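Local coordinates for fatty acid amide hydrolase (Candida albicans, PDB 6KVR), which probably hydrolyses monocarboxylic acid amides to the carboxylate and ammonium, as a member of the amidase signature family, at residues Tyr69-Asp83 / Glu102-Ala114. Residues are numbered along the deposited sequence; the frame is centred on the assembly and turned at random.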
loop_
_atom_site.group_PDB
_atom_site.type_symbol
_atom_site.label_atom_id
_atom_site.label_comp_id
_atom_site.label_asym_id
_atom_site.label_seq_id
_atom_site.Cartn_x
_atom_site.Cartn_y
_atom_site.Cartn_z
ATOM N N TYR A 69 12.791 32.245 28.713
ATOM C CA TYR A 69 12.387 33.596 28.369
ATOM C C TYR A 69 12.600 34.562 29.532
ATOM O O TYR A 69 13.103 35.671 29.334
ATOM C CB TYR A 69 10.930 33.577 27.927
ATOM C CG TYR A 69 10.745 33.009 26.539
ATOM C CD1 TYR A 69 10.916 33.810 25.418
ATOM C CD2 TYR A 69 10.409 31.675 26.346
ATOM C CE1 TYR A 69 10.746 33.305 24.149
ATOM C CE2 TYR A 69 10.227 31.162 25.074
ATOM C CZ TYR A 69 10.402 31.978 23.981
ATOM O OH TYR A 69 10.239 31.485 22.700
ATOM N N SER A 70 12.256 34.142 30.754
ATOM C CA SER A 70 12.314 35.040 31.902
ATOM C C SER A 70 13.747 35.373 32.299
ATOM O O SER A 70 14.011 36.477 32.784
ATOM C CB SER A 70 11.568 34.423 33.086
ATOM O OG SER A 70 12.314 33.355 33.648
ATOM N N GLN A 71 14.676 34.444 32.129
ATOM C CA GLN A 71 16.080 34.710 32.399
ATOM C C GLN A 71 16.836 35.173 31.167
ATOM O O GLN A 71 18.049 35.393 31.257
ATOM C CB GLN A 71 16.762 33.469 32.974
ATOM C CG GLN A 71 16.477 33.285 34.440
ATOM C CD GLN A 71 17.387 34.120 35.318
ATOM O OE1 GLN A 71 18.512 33.713 35.641
ATOM N NE2 GLN A 71 16.923 35.310 35.680
ATOM N N LYS A 72 16.149 35.300 30.028
ATOM C CA LYS A 72 16.733 35.754 28.767
ATOM C C LYS A 72 18.048 35.031 28.475
ATOM O O LYS A 72 19.117 35.641 28.389
ATOM C CB LYS A 72 16.928 37.277 28.783
ATOM C CG LYS A 72 15.633 38.075 28.978
ATOM C CD LYS A 72 15.904 39.540 29.329
ATOM C CE LYS A 72 14.862 40.464 28.707
ATOM N NZ LYS A 72 15.460 41.526 27.832
ATOM N N LEU A 73 17.959 33.702 28.319
ATOM C CA LEU A 73 19.183 32.919 28.159
ATOM C C LEU A 73 19.823 33.107 26.788
ATOM O O LEU A 73 21.025 32.881 26.648
ATOM C CB LEU A 73 18.906 31.436 28.407
ATOM C CG LEU A 73 18.295 31.047 29.755
ATOM C CD1 LEU A 73 18.180 29.517 29.845
ATOM C CD2 LEU A 73 19.099 31.617 30.929
ATOM N N LEU A 74 19.051 33.487 25.780
ATOM C CA LEU A 74 19.571 33.866 24.477
ATOM C C LEU A 74 19.537 35.387 24.341
ATOM O O LEU A 74 18.789 36.076 25.042
ATOM C CB LEU A 74 18.751 33.226 23.348
ATOM C CG LEU A 74 18.475 31.717 23.423
ATOM C CD1 LEU A 74 17.346 31.355 22.478
ATOM C CD2 LEU A 74 19.726 30.871 23.132
ATOM N N THR A 75 20.362 35.906 23.428
ATOM C CA THR A 75 20.344 37.325 23.116
ATOM C C THR A 75 19.043 37.681 22.404
ATOM O O THR A 75 18.316 36.797 21.938
ATOM C CB THR A 75 21.540 37.704 22.238
ATOM O OG1 THR A 75 21.377 37.132 20.931
ATOM C CG2 THR A 75 22.851 37.218 22.860
ATOM N N PRO A 76 18.707 38.974 22.325
ATOM C CA PRO A 76 17.532 39.360 21.527
ATOM C C PRO A 76 17.603 38.883 20.090
ATOM O O PRO A 76 16.565 38.568 19.494
ATOM C CB PRO A 76 17.541 40.893 21.615
ATOM C CG PRO A 76 18.190 41.180 22.919
ATOM C CD PRO A 76 19.218 40.097 23.136
ATOM N N GLU A 77 18.804 38.831 19.513
ATOM C CA GLU A 77 18.968 38.384 18.133
ATOM C C GLU A 77 18.665 36.895 17.998
ATOM O O GLU A 77 17.978 36.481 17.055
ATOM C CB GLU A 77 20.396 38.668 17.659
ATOM C CG GLU A 77 20.741 40.129 17.379
ATOM C CD GLU A 77 20.894 40.966 18.651
ATOM O OE1 GLU A 77 21.438 40.462 19.672
ATOM O OE2 GLU A 77 20.502 42.156 18.617
ATOM N N GLU A 78 19.181 36.082 18.931
ATOM C CA GLU A 78 18.924 34.643 18.907
ATOM C C GLU A 78 17.446 34.337 19.120
ATOM O O GLU A 78 16.898 33.428 18.481
ATOM C CB GLU A 78 19.777 33.940 19.962
ATOM C CG GLU A 78 21.265 33.811 19.609
ATOM C CD GLU A 78 22.113 33.457 20.826
ATOM O OE1 GLU A 78 21.799 33.970 21.924
ATOM O OE2 GLU A 78 23.085 32.665 20.694
ATOM N N PHE A 79 16.778 35.086 20.008
ATOM C CA PHE A 79 15.333 34.922 20.160
ATOM C C PHE A 79 14.609 35.330 18.886
ATOM O O PHE A 79 13.633 34.683 18.479
ATOM C CB PHE A 79 14.810 35.742 21.341
ATOM C CG PHE A 79 14.931 35.047 22.671
ATOM C CD1 PHE A 79 14.310 33.819 22.894
ATOM C CD2 PHE A 79 15.655 35.626 23.708
ATOM C CE1 PHE A 79 14.425 33.168 24.124
ATOM C CE2 PHE A 79 15.777 34.984 24.936
ATOM C CZ PHE A 79 15.157 33.752 25.144
ATOM N N ALA A 80 15.071 36.406 18.249
ATOM C CA ALA A 80 14.427 36.875 17.031
ATOM C C ALA A 80 14.552 35.840 15.926
ATOM O O ALA A 80 13.605 35.612 15.164
ATOM C CB ALA A 80 15.037 38.207 16.593
ATOM N N ILE A 81 15.710 35.189 15.838
ATOM C CA ILE A 81 15.904 34.154 14.830
ATOM C C ILE A 81 15.076 32.915 15.168
ATOM O O ILE A 81 14.260 32.458 14.355
ATOM C CB ILE A 81 17.401 33.824 14.695
ATOM C CG1 ILE A 81 18.109 34.953 13.945
ATOM C CG2 ILE A 81 17.601 32.479 13.981
ATOM C CD1 ILE A 81 19.609 34.795 13.870
ATOM N N THR A 82 15.246 32.376 16.387
ATOM C CA THR A 82 14.670 31.087 16.754
ATOM C C THR A 82 13.171 31.140 17.013
ATOM O O THR A 82 12.570 30.086 17.225
ATOM C CB THR A 82 15.371 30.490 17.986
ATOM O OG1 THR A 82 15.296 31.391 19.099
ATOM C CG2 THR A 82 16.814 30.198 17.681
ATOM N N ASP A 83 12.538 32.311 16.984
ATOM C CA ASP A 83 11.086 32.382 17.091
ATOM C C ASP A 83 10.448 32.857 15.789
ATOM O O ASP A 83 9.386 33.481 15.788
ATOM C CB ASP A 83 10.668 33.258 18.272
ATOM C CG ASP A 83 10.896 32.564 19.619
ATOM O OD1 ASP A 83 10.829 31.310 19.653
ATOM O OD2 ASP A 83 11.134 33.253 20.642
ATOM N N GLU A 102 24.566 32.314 10.990
ATOM C CA GLU A 102 23.949 32.972 12.132
ATOM C C GLU A 102 22.650 32.272 12.541
ATOM O O GLU A 102 22.370 32.120 13.736
ATOM C CB GLU A 102 23.756 34.453 11.800
ATOM C CG GLU A 102 22.387 34.876 11.347
ATOM C CD GLU A 102 22.344 36.355 10.975
ATOM O OE1 GLU A 102 22.572 37.218 11.862
ATOM O OE2 GLU A 102 22.108 36.649 9.783
ATOM N N VAL A 103 21.873 31.784 11.568
ATOM C CA VAL A 103 20.656 31.054 11.904
ATOM C C VAL A 103 20.995 29.749 12.616
ATOM O O VAL A 103 20.328 29.365 13.585
ATOM C CB VAL A 103 19.811 30.822 10.641
ATOM C CG1 VAL A 103 18.766 29.722 10.877
ATOM C CG2 VAL A 103 19.140 32.124 10.226
ATOM N N PHE A 104 22.067 29.075 12.187
ATOM C CA PHE A 104 22.469 27.830 12.833
ATOM C C PHE A 104 22.914 28.051 14.274
ATOM O O PHE A 104 22.553 27.276 15.170
ATOM C CB PHE A 104 23.592 27.169 12.044
ATOM C CG PHE A 104 24.133 25.943 12.711
ATOM C CD1 PHE A 104 23.410 24.760 12.700
ATOM C CD2 PHE A 104 25.335 25.985 13.388
ATOM C CE1 PHE A 104 23.905 23.644 13.324
ATOM C CE2 PHE A 104 25.832 24.873 14.015
ATOM C CZ PHE A 104 25.119 23.701 13.994
ATOM N N LYS A 105 23.728 29.083 14.512
ATOM C CA LYS A 105 24.306 29.291 15.839
ATOM C C LYS A 105 23.230 29.580 16.879
ATOM O O LYS A 105 23.366 29.187 18.047
ATOM C CB LYS A 105 25.320 30.434 15.796
ATOM C CG LYS A 105 26.435 30.252 14.780
ATOM C CD LYS A 105 27.621 31.158 15.078
ATOM C CE LYS A 105 28.920 30.382 15.129
ATOM N NZ LYS A 105 29.033 29.652 16.426
ATOM N N ALA A 106 22.160 30.277 16.484
ATOM C CA ALA A 106 21.071 30.514 17.424
ATOM C C ALA A 106 20.410 29.201 17.819
ATOM O O ALA A 106 20.309 28.876 19.008
ATOM C CB ALA A 106 20.054 31.481 16.826
ATOM N N PHE A 107 19.992 28.411 16.820
ATOM C CA PHE A 107 19.366 27.125 17.097
ATOM C C PHE A 107 20.318 26.191 17.834
ATOM O O PHE A 107 19.908 25.479 18.761
ATOM C CB PHE A 107 18.881 26.495 15.787
ATOM C CG PHE A 107 17.579 27.055 15.308
ATOM C CD1 PHE A 107 16.388 26.660 15.896
ATOM C CD2 PHE A 107 17.544 27.992 14.284
ATOM C CE1 PHE A 107 15.192 27.183 15.472
ATOM C CE2 PHE A 107 16.350 28.524 13.855
ATOM C CZ PHE A 107 15.167 28.115 14.445
ATOM N N ALA A 108 21.595 26.196 17.456
ATOM C CA ALA A 108 22.569 25.345 18.133
ATOM C C ALA A 108 22.663 25.692 19.617
ATOM O O ALA A 108 22.695 24.800 20.481
ATOM C CB ALA A 108 23.936 25.484 17.457
ATOM N N HIS A 109 22.739 26.995 19.925
ATOM C CA HIS A 109 22.680 27.455 21.306
ATOM C C HIS A 109 21.392 26.984 21.980
ATOM O O HIS A 109 21.426 26.377 23.056
ATOM C CB HIS A 109 22.786 28.988 21.325
ATOM C CG HIS A 109 23.037 29.579 22.681
ATOM N ND1 HIS A 109 23.364 30.908 22.857
ATOM C CD2 HIS A 109 22.996 29.033 23.921
ATOM C CE1 HIS A 109 23.521 31.152 24.146
ATOM N NE2 HIS A 109 23.309 30.031 24.813
ATOM N N ARG A 110 20.242 27.234 21.343
ATOM C CA ARG A 110 18.974 26.872 21.968
ATOM C C ARG A 110 18.843 25.359 22.145
ATOM O O ARG A 110 18.224 24.907 23.118
ATOM C CB ARG A 110 17.806 27.440 21.156
ATOM C CG ARG A 110 16.486 27.537 21.936
ATOM C CD ARG A 110 15.485 28.518 21.302
ATOM N NE ARG A 110 14.138 28.354 21.848
ATOM C CZ ARG A 110 13.142 29.222 21.700
ATOM N NH1 ARG A 110 13.299 30.359 21.039
ATOM N NH2 ARG A 110 11.956 28.948 22.237
ATOM N N ALA A 111 19.450 24.565 21.246
ATOM C CA ALA A 111 19.377 23.108 21.368
ATOM C C ALA A 111 20.248 22.602 22.509
ATOM O O ALA A 111 19.888 21.628 23.183
ATOM C CB ALA A 111 19.775 22.439 20.046
ATOM N N THR A 112 21.399 23.243 22.747
ATOM C CA THR A 112 22.238 22.836 23.877
ATOM C C THR A 112 21.530 23.104 25.199
ATOM O O THR A 112 21.573 22.275 26.120
ATOM C CB THR A 112 23.584 23.569 23.839
ATOM O OG1 THR A 112 24.192 23.393 22.554
ATOM C CG2 THR A 112 24.524 23.028 24.898
ATOM N N LEU A 113 20.869 24.261 25.306
ATOM C CA LEU A 113 20.036 24.530 26.473
ATOM C C LEU A 113 18.939 23.475 26.609
ATOM O O LEU A 113 18.750 22.901 27.690
ATOM C CB LEU A 113 19.454 25.944 26.381
ATOM C CG LEU A 113 20.542 27.026 26.514
ATOM C CD1 LEU A 113 20.032 28.393 26.060
ATOM C CD2 LEU A 113 21.135 27.084 27.931
ATOM N N ALA A 114 18.250 23.161 25.503
ATOM C CA ALA A 114 17.220 22.119 25.533
ATOM C C ALA A 114 17.752 20.811 26.130
ATOM O O ALA A 114 17.130 20.224 27.027
ATOM C CB ALA A 114 16.672 21.882 24.124
#
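E78 and A106 mark where helix 76-82 crosses 102-114, their CA atoms 4.9 Å apart. The two helix axes run almost perpendicular, at 97°. Upstream, the loop at L73 and L74 follows the second helix as far as L113. I81 packs as a knob into a hole formed by E102, V103, A106 and F107. T82 CG2 sits over the centre of the F107 ring, a CH-pi contact, and also touches A106 CB. T75 and E78 form a capping box that starts helix 76-82. E78 OE1 accepts from T75 N, while OE2 accepts from H109 ND1 at 2.8 Å, near the imidazole plane. L74 CD2 lies over a face of that imidazole, and Y46 stacks on the ring too. R110 leaves its helix with chi1 at -161° and stays extended as far as NE, passing L74 CD1 on the way to the end of helix 76-82. R110 NH1 donates to T82 OG1 in the guanidinium plane. It also approaches D83 OD1 from above the carboxylate plane, a salt bridge of 3.0 Å. NH2 donates to Y69 OH, which itself donates to D83 OD2. NE bonds to Y243 O, and R301 also pairs with D83, probably helping keep the carboxylate ionised between two arginines.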